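Local coordinates for protein maltose operon transcriptional repressor (Staphylococcus aureus subsp. aureus Mu50, PDB 3HCW) that probably represses transcription of the maltose operon in the manner of LacI/GalR regulators, its C-terminal fragment forming a periplasmic-binding-protein-like effector-binding domain, at residues A[239-244]-A[277-282]; A[135-140]-A[167-172]; A[93-98]-A[255-260]. One frame throughout, in Å; residues are numbered along the deposited sequence.

Contact 1 of 3, residues A[239-244]-A[277-282]; sequences PQTCID and TELKIR
Strand 241-244 and the end of strand 272-280 run antiparallel, with 157° between their directions. Cys242 faces Lys280 and Asp244 faces Glu278 as hydrogen-bonded pairs, and the non-hydrogen-bonded pair Ile243 and Leu279 sits between them. The ladder is short and firm: Lys280 N reaches Cys242 O at 2.8 Å almost along the C=O axis, whereas Asp244 N meets Glu278 O at 2.7 Å from above the carbonyl plane. The tight part lies toward Gln240 and Thr241, both buried. Thr241 OG1, anti to its own carbonyl carbon, accepts the nearly straight bond from Arg282 N (2.8 Å) and is also bonded to Thr285. Arg282, extended from CG to NE, passes its CB, CG and CD close by Gln240 O and brings NH1 to that oxygen at 2.7 Å, in the guanidinium plane; Asp229 gives NH1 a salt bridge as well. On the face of Ile243 and Leu279 the branches cross obliquely. Leu279 CD1 touches Thr241 CG2 at 3.8 Å and Ile243 CD1 at 4.0 Å, while Leu122 of helix 115-129 packs on Ile243 and Leu279. The other face is looser and nearer solvent at the Asp244 end. There the Lys280 chain bends at chi2 and chi4 so that NZ comes alongside Asp244, taking the anti lone pair of OD2 at 3.0 Å and bonding weakly to OE1 of exposed Glu278. Lys246 forms salt bridges to both acids, so two ammonium groups probably offset the repulsion of two nearby carboxylates. Such pairing, with strand 272-280 also bordering strand 110-113, is consistent with the interdomain crossover strands of a type I periplasmic-binding-protein fold.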
loop_
_atom_site.group_PDB
_atom_site.type_symbol
_atom_site.label_atom_id
_atom_site.label_comp_id
_atom_site.label_asym_id
_atom_site.label_seq_id
_atom_site.Cartn_x
_atom_site.Cartn_y
_atom_site.Cartn_z
ATOM N N PRO A 239 8.165 1.121 14.815
ATOM C CA PRO A 239 7.635 -0.174 14.376
ATOM C C PRO A 239 6.535 -0.710 15.284
ATOM O O PRO A 239 6.652 -0.652 16.509
ATOM C CB PRO A 239 8.862 -1.074 14.422
ATOM C CG PRO A 239 9.954 -0.149 13.986
ATOM C CD PRO A 239 9.639 1.128 14.753
ATOM N N GLN A 240 5.467 -1.209 14.673
ATOM C CA GLN A 240 4.259 -1.530 15.427
ATOM C C GLN A 240 4.044 -3.009 15.691
ATOM O O GLN A 240 4.192 -3.860 14.793
ATOM C CB GLN A 240 3.028 -0.930 14.748
ATOM C CG GLN A 240 3.057 0.604 14.697
ATOM C CD GLN A 240 2.817 1.217 16.048
ATOM O OE1 GLN A 240 1.925 0.790 16.773
ATOM N NE2 GLN A 240 3.607 2.227 16.400
ATOM N N THR A 241 3.698 -3.289 16.944
ATOM C CA THR A 241 3.193 -4.580 17.354
ATOM C C THR A 241 1.826 -4.758 16.708
ATOM O O THR A 241 0.979 -3.846 16.734
ATOM C CB THR A 241 3.123 -4.658 18.869
ATOM O OG1 THR A 241 4.458 -4.651 19.396
ATOM C CG2 THR A 241 2.413 -5.902 19.337
ATOM N N CYS A 242 1.640 -5.925 16.097
ATOM C CA CYS A 242 0.398 -6.201 15.396
ATOM C C CYS A 242 0.112 -7.667 15.190
ATOM O O CYS A 242 0.981 -8.537 15.335
ATOM C CB CYS A 242 0.306 -5.448 14.057
ATOM S SG CYS A 242 1.824 -5.343 13.157
ATOM N N ILE A 243 -1.159 -7.920 14.913
ATOM C CA ILE A 243 -1.651 -9.237 14.614
ATOM C C ILE A 243 -1.603 -9.425 13.102
ATOM O O ILE A 243 -2.252 -8.683 12.353
ATOM C CB ILE A 243 -3.109 -9.410 15.103
ATOM C CG1 ILE A 243 -3.217 -9.197 16.621
ATOM C CG2 ILE A 243 -3.638 -10.775 14.703
ATOM C CD1 ILE A 243 -2.536 -10.294 17.480
ATOM N N ASP A 244 -0.826 -10.414 12.664
ATOM C CA ASP A 244 -0.790 -10.819 11.263
ATOM C C ASP A 244 -2.033 -11.678 10.942
ATOM O O ASP A 244 -2.202 -12.750 11.493
ATOM C CB ASP A 244 0.508 -11.596 11.014
ATOM C CG ASP A 244 0.685 -12.014 9.568
ATOM O OD1 ASP A 244 -0.131 -11.621 8.700
ATOM O OD2 ASP A 244 1.668 -12.737 9.299
ATOM N N THR A 277 -4.182 -16.584 13.127
ATOM C CA THR A 277 -3.450 -15.330 13.116
ATOM C C THR A 277 -2.175 -15.443 13.965
ATOM O O THR A 277 -1.953 -16.445 14.642
ATOM C CB THR A 277 -4.325 -14.184 13.623
ATOM O OG1 THR A 277 -4.626 -14.398 15.000
ATOM C CG2 THR A 277 -5.639 -14.078 12.810
ATOM N N GLU A 278 -1.338 -14.415 13.917
ATOM C CA GLU A 278 -0.076 -14.438 14.638
ATOM C C GLU A 278 0.318 -13.046 15.121
ATOM O O GLU A 278 0.439 -12.109 14.330
ATOM C CB GLU A 278 1.024 -15.040 13.750
ATOM C CG GLU A 278 2.418 -14.961 14.331
ATOM C CD GLU A 278 3.497 -15.480 13.377
ATOM O OE1 GLU A 278 3.203 -15.701 12.180
ATOM O OE2 GLU A 278 4.653 -15.661 13.828
ATOM N N LEU A 279 0.503 -12.927 16.429
ATOM C CA LEU A 279 1.080 -11.742 17.037
ATOM C C LEU A 279 2.544 -11.583 16.622
ATOM O O LEU A 279 3.324 -12.530 16.709
ATOM C CB LEU A 279 0.959 -11.822 18.568
ATOM C CG LEU A 279 1.616 -10.710 19.406
ATOM C CD1 LEU A 279 0.905 -9.394 19.215
ATOM C CD2 LEU A 279 1.645 -11.088 20.865
ATOM N N LYS A 280 2.879 -10.389 16.136
ATOM C CA LYS A 280 4.252 -9.973 15.844
ATOM C C LYS A 280 4.590 -8.818 16.789
ATOM O O LYS A 280 4.067 -7.709 16.627
ATOM C CB LYS A 280 4.391 -9.482 14.391
ATOM C CG LYS A 280 3.976 -10.461 13.288
ATOM C CD LYS A 280 5.160 -11.296 12.802
ATOM C CE LYS A 280 4.911 -11.894 11.421
ATOM N NZ LYS A 280 3.750 -12.833 11.401
ATOM N N ILE A 281 5.456 -9.079 17.770
ATOM C CA ILE A 281 5.850 -8.078 18.767
ATOM C C ILE A 281 6.945 -7.176 18.226
ATOM O O ILE A 281 7.967 -7.652 17.725
ATOM C CB ILE A 281 6.316 -8.737 20.078
ATOM C CG1 ILE A 281 5.216 -9.671 20.605
ATOM C CG2 ILE A 281 6.700 -7.670 21.122
ATOM C CD1 ILE A 281 5.666 -10.627 21.724
ATOM N N ARG A 282 6.718 -5.867 18.300
ATOM C CA ARG A 282 7.705 -4.892 17.835
ATOM C C ARG A 282 7.938 -3.825 18.913
ATOM O O ARG A 282 7.483 -3.981 20.044
ATOM C CB ARG A 282 7.274 -4.279 16.490
ATOM C CG ARG A 282 7.164 -5.288 15.337
ATOM C CD ARG A 282 7.382 -4.647 13.966
ATOM N NE ARG A 282 7.268 -5.648 12.894
ATOM C CZ ARG A 282 6.113 -6.020 12.338
ATOM N NH1 ARG A 282 4.964 -5.463 12.726
ATOM N NH2 ARG A 282 6.100 -6.953 11.397
#

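Contact 2 of 3, residues A[135-140]-A[167-172]; sequences IFITEK and IETSNE
Backbone hydrogen bonds hold strands 133-139 and 163-169 in parallel register, Ile137 beside Ile167 and Thr138 beside Glu168. Ile167 grips both ways: its N donates to Phe136 O at 2.9 Å and its O accepts from Thr138 N at 2.8 Å, both almost along the C=O axes. Thr169 N then reaches Thr138 O at 2.9 Å. Apolar contacts gather on the face of Ile137, Ile167 and Thr169. Ile135 CG2 lies alongside Ile167 CD1 at 3.8 Å, and Ile137 CG2 crosses Thr169 CG2 at 3.6 Å. Thr169 also packs on Val175 and Ile176 of helix 173-187. On the opposite face, Thr138 CG2 rests against Glu168 CG at 3.8 Å, and Thr138 OG1, anti to its backbone N, bonds to Ser146. Polar contacts close the C-terminal end. Lys140, bent at chi2 and chi4, passes over the backbone at Thr169 and Ser170, its NZ donating to a water at 2.8 Å that is only weakly held by Glu168 O and Ser170 N. Helix 144-159 connects the two strands, making this the parallel strand pair of a beta-alpha-beta crossover.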
loop_
_atom_site.group_PDB
_atom_site.type_symbol
_atom_site.label_atom_id
_atom_site.label_comp_id
_atom_site.label_asym_id
_atom_site.label_seq_id
_atom_site.Cartn_x
_atom_site.Cartn_y
_atom_site.Cartn_z
ATOM N N ILE A 135 -7.284 1.887 25.468
ATOM C CA ILE A 135 -8.117 2.602 24.495
ATOM C C ILE A 135 -8.189 1.792 23.198
ATOM O O ILE A 135 -7.153 1.407 22.649
ATOM C CB ILE A 135 -7.558 4.026 24.196
ATOM C CG1 ILE A 135 -7.418 4.850 25.478
ATOM C CG2 ILE A 135 -8.452 4.768 23.193
ATOM C CD1 ILE A 135 -6.200 5.781 25.496
ATOM N N PHE A 136 -9.409 1.502 22.738
ATOM C CA PHE A 136 -9.617 0.908 21.420
ATOM C C PHE A 136 -10.191 1.947 20.469
ATOM O O PHE A 136 -11.198 2.586 20.768
ATOM C CB PHE A 136 -10.555 -0.306 21.466
ATOM C CG PHE A 136 -10.487 -1.182 20.230
ATOM C CD1 PHE A 136 -9.642 -2.302 20.202
ATOM C CD2 PHE A 136 -11.268 -0.897 19.099
ATOM C CE1 PHE A 136 -9.566 -3.123 19.068
ATOM C CE2 PHE A 136 -11.201 -1.705 17.957
ATOM C CZ PHE A 136 -10.348 -2.823 17.943
ATOM N N ILE A 137 -9.548 2.096 19.316
ATOM C CA ILE A 137 -9.993 3.051 18.314
ATOM C C ILE A 137 -10.532 2.316 17.086
ATOM O O ILE A 137 -9.856 1.465 16.511
ATOM C CB ILE A 137 -8.870 4.059 17.947
ATOM C CG1 ILE A 137 -8.326 4.734 19.211
ATOM C CG2 ILE A 137 -9.382 5.101 16.961
ATOM C CD1 ILE A 137 -7.330 5.852 18.955
ATOM N N THR A 138 -11.762 2.636 16.703
ATOM C CA THR A 138 -12.408 1.969 15.577
ATOM C C THR A 138 -12.960 2.946 14.523
ATOM O O THR A 138 -13.013 4.163 14.746
ATOM C CB THR A 138 -13.491 0.948 16.055
ATOM O OG1 THR A 138 -13.865 0.100 14.963
ATOM C CG2 THR A 138 -14.728 1.648 16.628
ATOM N N GLU A 139 -13.332 2.391 13.371
ATOM C CA GLU A 139 -13.925 3.135 12.260
ATOM C C GLU A 139 -15.425 2.922 12.208
ATOM O O GLU A 139 -15.924 1.889 12.633
ATOM C CB GLU A 139 -13.346 2.649 10.931
ATOM C CG GLU A 139 -12.157 3.433 10.410
ATOM C CD GLU A 139 -11.521 2.774 9.190
ATOM O OE1 GLU A 139 -11.251 1.548 9.230
ATOM O OE2 GLU A 139 -11.287 3.492 8.190
ATOM N N LYS A 140 -16.129 3.892 11.637
ATOM C CA LYS A 140 -17.577 3.822 11.475
ATOM C C LYS A 140 -18.020 2.725 10.499
ATOM O O LYS A 140 -17.222 2.205 9.708
ATOM C CB LYS A 140 -18.129 5.185 11.043
ATOM C CG LYS A 140 -17.274 6.363 11.495
ATOM C CD LYS A 140 -18.120 7.445 12.134
ATOM C CE LYS A 140 -17.239 8.527 12.727
ATOM N NZ LYS A 140 -17.796 9.077 13.994
ATOM N N ILE A 167 -13.315 4.465 21.199
ATOM C CA ILE A 167 -13.479 5.679 20.411
ATOM C C ILE A 167 -13.786 5.267 18.980
ATOM O O ILE A 167 -13.033 4.501 18.374
ATOM C CB ILE A 167 -12.209 6.569 20.421
ATOM C CG1 ILE A 167 -11.904 7.076 21.834
ATOM C CG2 ILE A 167 -12.336 7.735 19.412
ATOM C CD1 ILE A 167 -10.542 7.740 21.970
ATOM N N GLU A 168 -14.907 5.758 18.460
ATOM C CA GLU A 168 -15.250 5.575 17.062
ATOM C C GLU A 168 -14.967 6.876 16.323
ATOM O O GLU A 168 -15.409 7.951 16.731
ATOM C CB GLU A 168 -16.713 5.189 16.922
ATOM C CG GLU A 168 -17.050 4.535 15.603
ATOM C CD GLU A 168 -18.541 4.338 15.440
ATOM O OE1 GLU A 168 -19.277 5.350 15.424
ATOM O OE2 GLU A 168 -18.975 3.173 15.323
ATOM N N THR A 169 -14.218 6.782 15.237
ATOM C CA THR A 169 -13.761 7.975 14.552
ATOM C C THR A 169 -13.728 7.765 13.055
ATOM O O THR A 169 -13.655 6.625 12.586
ATOM C CB THR A 169 -12.364 8.414 15.068
ATOM O OG1 THR A 169 -11.934 9.598 14.380
ATOM C CG2 THR A 169 -11.339 7.306 14.870
ATOM N N SER A 170 -13.814 8.864 12.305
ATOM C CA SER A 170 -13.488 8.835 10.883
ATOM C C SER A 170 -11.974 9.023 10.747
ATOM O O SER A 170 -11.322 9.500 11.676
ATOM C CB SER A 170 -14.208 9.965 10.159
ATOM O OG SER A 170 -13.814 11.217 10.699
ATOM N N ASN A 171 -11.432 8.683 9.582
ATOM C CA ASN A 171 -10.005 8.886 9.271
ATOM C C ASN A 171 -9.517 10.343 9.102
ATOM O O ASN A 171 -8.352 10.565 8.759
ATOM C CB ASN A 171 -9.622 8.068 8.025
ATOM C CG ASN A 171 -10.375 8.511 6.757
ATOM O OD1 ASN A 171 -11.298 9.337 6.809
ATOM N ND2 ASN A 171 -9.980 7.948 5.610
ATOM N N GLU A 172 -10.399 11.320 9.322
ATOM C CA GLU A 172 -10.061 12.737 9.132
ATOM C C GLU A 172 -9.085 13.233 10.198
ATOM O O GLU A 172 -9.340 13.089 11.395
ATOM C CB GLU A 172 -11.318 13.616 9.138
ATOM C CG GLU A 172 -12.456 13.140 8.229
ATOM C CD GLU A 172 -13.803 13.798 8.553
ATOM O OE1 GLU A 172 -13.902 15.046 8.484
ATOM O OE2 GLU A 172 -14.770 13.062 8.864
HETATM O O HOH W 1 -15.643 10.676 14.638
#

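Contact 3 of 3, residues A[93-98]-A[255-260]; sequences PFIVIG and GSAILN
Strand 94-97 and the 255-260 turns of helix 247-263 run nearly antiparallel, 161° between their directions, with the short axes 8.3 Å apart at closest and the CA atoms of Ile95 and Ile258 nearest. This is a helix laid on the face of a parallel sheet, as in the Rossmann-like subdomains of periplasmic-binding-protein folds; the strand is flanked in the sheet by strands 71-74 and 110-113. The contact is small and wholly apolar. Ile95 carries the strand's share, its CB directed toward the helix and its chi1 of -108° well away from a staggered position. Its CG1 touches Ala257 CB at 3.8 Å, and its CD1 lies over the peptide joining Ala257 to Ile258, 3.9 Å from Ile258 N. Ala257 CB also packs on Ile111 of strand 110-113. Ile258 leaves the helix at a slant to the strand, but with CG1 anti to its backbone N (chi1 -165°) the longer branch turns back toward the strand; the Ile258 side chain also touches Ala71 and Ile73 of strand 71-74. Phe94 turns its ring to the far side of the sheet, where it stacks on Phe108, so that its backbone rather than its ring meets the helix. The tip of Ile258, CD1, bridges the two strand residues, resting 3.9 Å from Ile95 CD1 and 4.0 Å from Phe94 CA.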
loop_
_atom_site.group_PDB
_atom_site.type_symbol
_atom_site.label_atom_id
_atom_site.label_comp_id
_atom_site.label_asym_id
_atom_site.label_seq_id
_atom_site.Cartn_x
_atom_site.Cartn_y
_atom_site.Cartn_z
ATOM N N PRO A 93 -23.860 -18.435 -7.151
ATOM C CA PRO A 93 -22.926 -19.080 -6.219
ATOM C C PRO A 93 -21.936 -18.056 -5.685
ATOM O O PRO A 93 -21.477 -17.200 -6.451
ATOM C CB PRO A 93 -22.190 -20.095 -7.103
ATOM C CG PRO A 93 -23.083 -20.307 -8.276
ATOM C CD PRO A 93 -23.702 -18.966 -8.517
ATOM N N PHE A 94 -21.636 -18.118 -4.386
ATOM C CA PHE A 94 -20.681 -17.179 -3.787
ATOM C C PHE A 94 -19.926 -17.672 -2.554
ATOM O O PHE A 94 -20.303 -18.653 -1.921
ATOM C CB PHE A 94 -21.302 -15.786 -3.537
ATOM C CG PHE A 94 -22.399 -15.761 -2.510
ATOM C CD1 PHE A 94 -23.720 -15.994 -2.880
ATOM C CD2 PHE A 94 -22.124 -15.446 -1.185
ATOM C CE1 PHE A 94 -24.748 -15.949 -1.946
ATOM C CE2 PHE A 94 -23.149 -15.399 -0.240
ATOM C CZ PHE A 94 -24.463 -15.649 -0.624
ATOM N N ILE A 95 -18.843 -16.963 -2.249
ATOM C CA ILE A 95 -18.101 -17.099 -1.000
ATOM C C ILE A 95 -18.185 -15.754 -0.287
ATOM O O ILE A 95 -18.360 -14.720 -0.932
ATOM C CB ILE A 95 -16.612 -17.535 -1.267
ATOM C CG1 ILE A 95 -16.400 -18.982 -0.858
ATOM C CG2 ILE A 95 -15.617 -16.744 -0.466
ATOM C CD1 ILE A 95 -17.190 -19.954 -1.643
ATOM N N VAL A 96 -18.103 -15.768 1.040
ATOM C CA VAL A 96 -17.977 -14.535 1.800
ATOM C C VAL A 96 -16.678 -14.571 2.579
ATOM O O VAL A 96 -16.383 -15.543 3.269
ATOM C CB VAL A 96 -19.162 -14.325 2.768
ATOM C CG1 VAL A 96 -19.016 -13.007 3.535
ATOM C CG2 VAL A 96 -20.488 -14.351 2.013
ATOM N N ILE A 97 -15.884 -13.523 2.450
ATOM C CA ILE A 97 -14.779 -13.351 3.359
ATOM C C ILE A 97 -15.274 -12.535 4.554
ATOM O O ILE A 97 -15.542 -11.331 4.439
ATOM C CB ILE A 97 -13.552 -12.738 2.682
ATOM C CG1 ILE A 97 -13.128 -13.620 1.505
ATOM C CG2 ILE A 97 -12.412 -12.593 3.685
ATOM C CD1 ILE A 97 -11.825 -13.221 0.878
ATOM N N GLY A 98 -15.423 -13.227 5.688
ATOM C CA GLY A 98 -15.899 -12.637 6.940
ATOM C C GLY A 98 -16.705 -13.627 7.768
ATOM O O GLY A 98 -16.652 -14.839 7.527
ATOM N N GLY A 255 -10.410 -18.422 -2.962
ATOM C CA GLY A 255 -10.222 -18.826 -4.358
ATOM C C GLY A 255 -10.406 -20.318 -4.565
ATOM O O GLY A 255 -11.109 -20.745 -5.482
ATOM N N SER A 256 -9.781 -21.109 -3.697
ATOM C CA SER A 256 -9.960 -22.565 -3.697
ATOM C C SER A 256 -11.403 -22.997 -3.448
ATOM O O SER A 256 -11.909 -23.867 -4.154
ATOM C CB SER A 256 -9.036 -23.209 -2.675
ATOM O OG SER A 256 -7.689 -23.045 -3.080
ATOM N N ALA A 257 -12.053 -22.376 -2.455
ATOM C CA ALA A 257 -13.442 -22.693 -2.092
ATOM C C ALA A 257 -14.416 -22.476 -3.246
ATOM O O ALA A 257 -15.233 -23.341 -3.526
ATOM C CB ALA A 257 -13.894 -21.881 -0.884
ATOM N N ILE A 258 -14.320 -21.327 -3.911
ATOM C CA ILE A 258 -15.261 -20.981 -4.979
ATOM C C ILE A 258 -15.079 -21.894 -6.204
ATOM O O ILE A 258 -16.063 -22.283 -6.840
ATOM C CB ILE A 258 -15.223 -19.459 -5.320
ATOM C CG1 ILE A 258 -16.445 -19.030 -6.146
ATOM C CG2 ILE A 258 -13.900 -19.059 -5.977
ATOM C CD1 ILE A 258 -17.818 -19.321 -5.483
ATOM N N LEU A 259 -13.824 -22.263 -6.480
ATOM C CA LEU A 259 -13.461 -23.208 -7.531
ATOM C C LEU A 259 -14.044 -24.581 -7.262
ATOM O O LEU A 259 -14.521 -25.248 -8.181
ATOM C CB LEU A 259 -11.942 -23.322 -7.630
ATOM C CG LEU A 259 -11.166 -22.569 -8.716
ATOM C CD1 LEU A 259 -11.821 -21.251 -9.141
ATOM C CD2 LEU A 259 -9.710 -22.369 -8.273
ATOM N N ASN A 260 -14.012 -24.985 -5.994
ATOM C CA ASN A 260 -14.544 -26.269 -5.561
ATOM C C ASN A 260 -16.068 -26.297 -5.647
ATOM O O ASN A 260 -16.650 -27.308 -6.034
ATOM C CB ASN A 260 -14.063 -26.613 -4.146
ATOM C CG ASN A 260 -12.570 -27.000 -4.091
ATOM O OD1 ASN A 260 -12.039 -27.266 -3.014
ATOM N ND2 ASN A 260 -11.897 -27.021 -5.241
#

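How the contacts relate
From the N terminus, strand 94-97 comes first and opens contact 3. Within that long loop, contact 2 closes a local beta-alpha-beta unit, from 135-140 to 167-172, at one outer side of the sheet. Strand 241-244 then opens contact 1, and helix 247-263 follows, completing contact 3 at 255-260 before strand 272-280 returns to close contact 1. Contact 2 is therefore nested inside contact 3 and precedes contact 1, while contacts 1 and 3 cross. Contacts 2 and 3 lie on opposite sides of the chain's centre, about 30 Å apart between centres. The crossing threads the late helix back onto early strands, tying the two halves of the fold together.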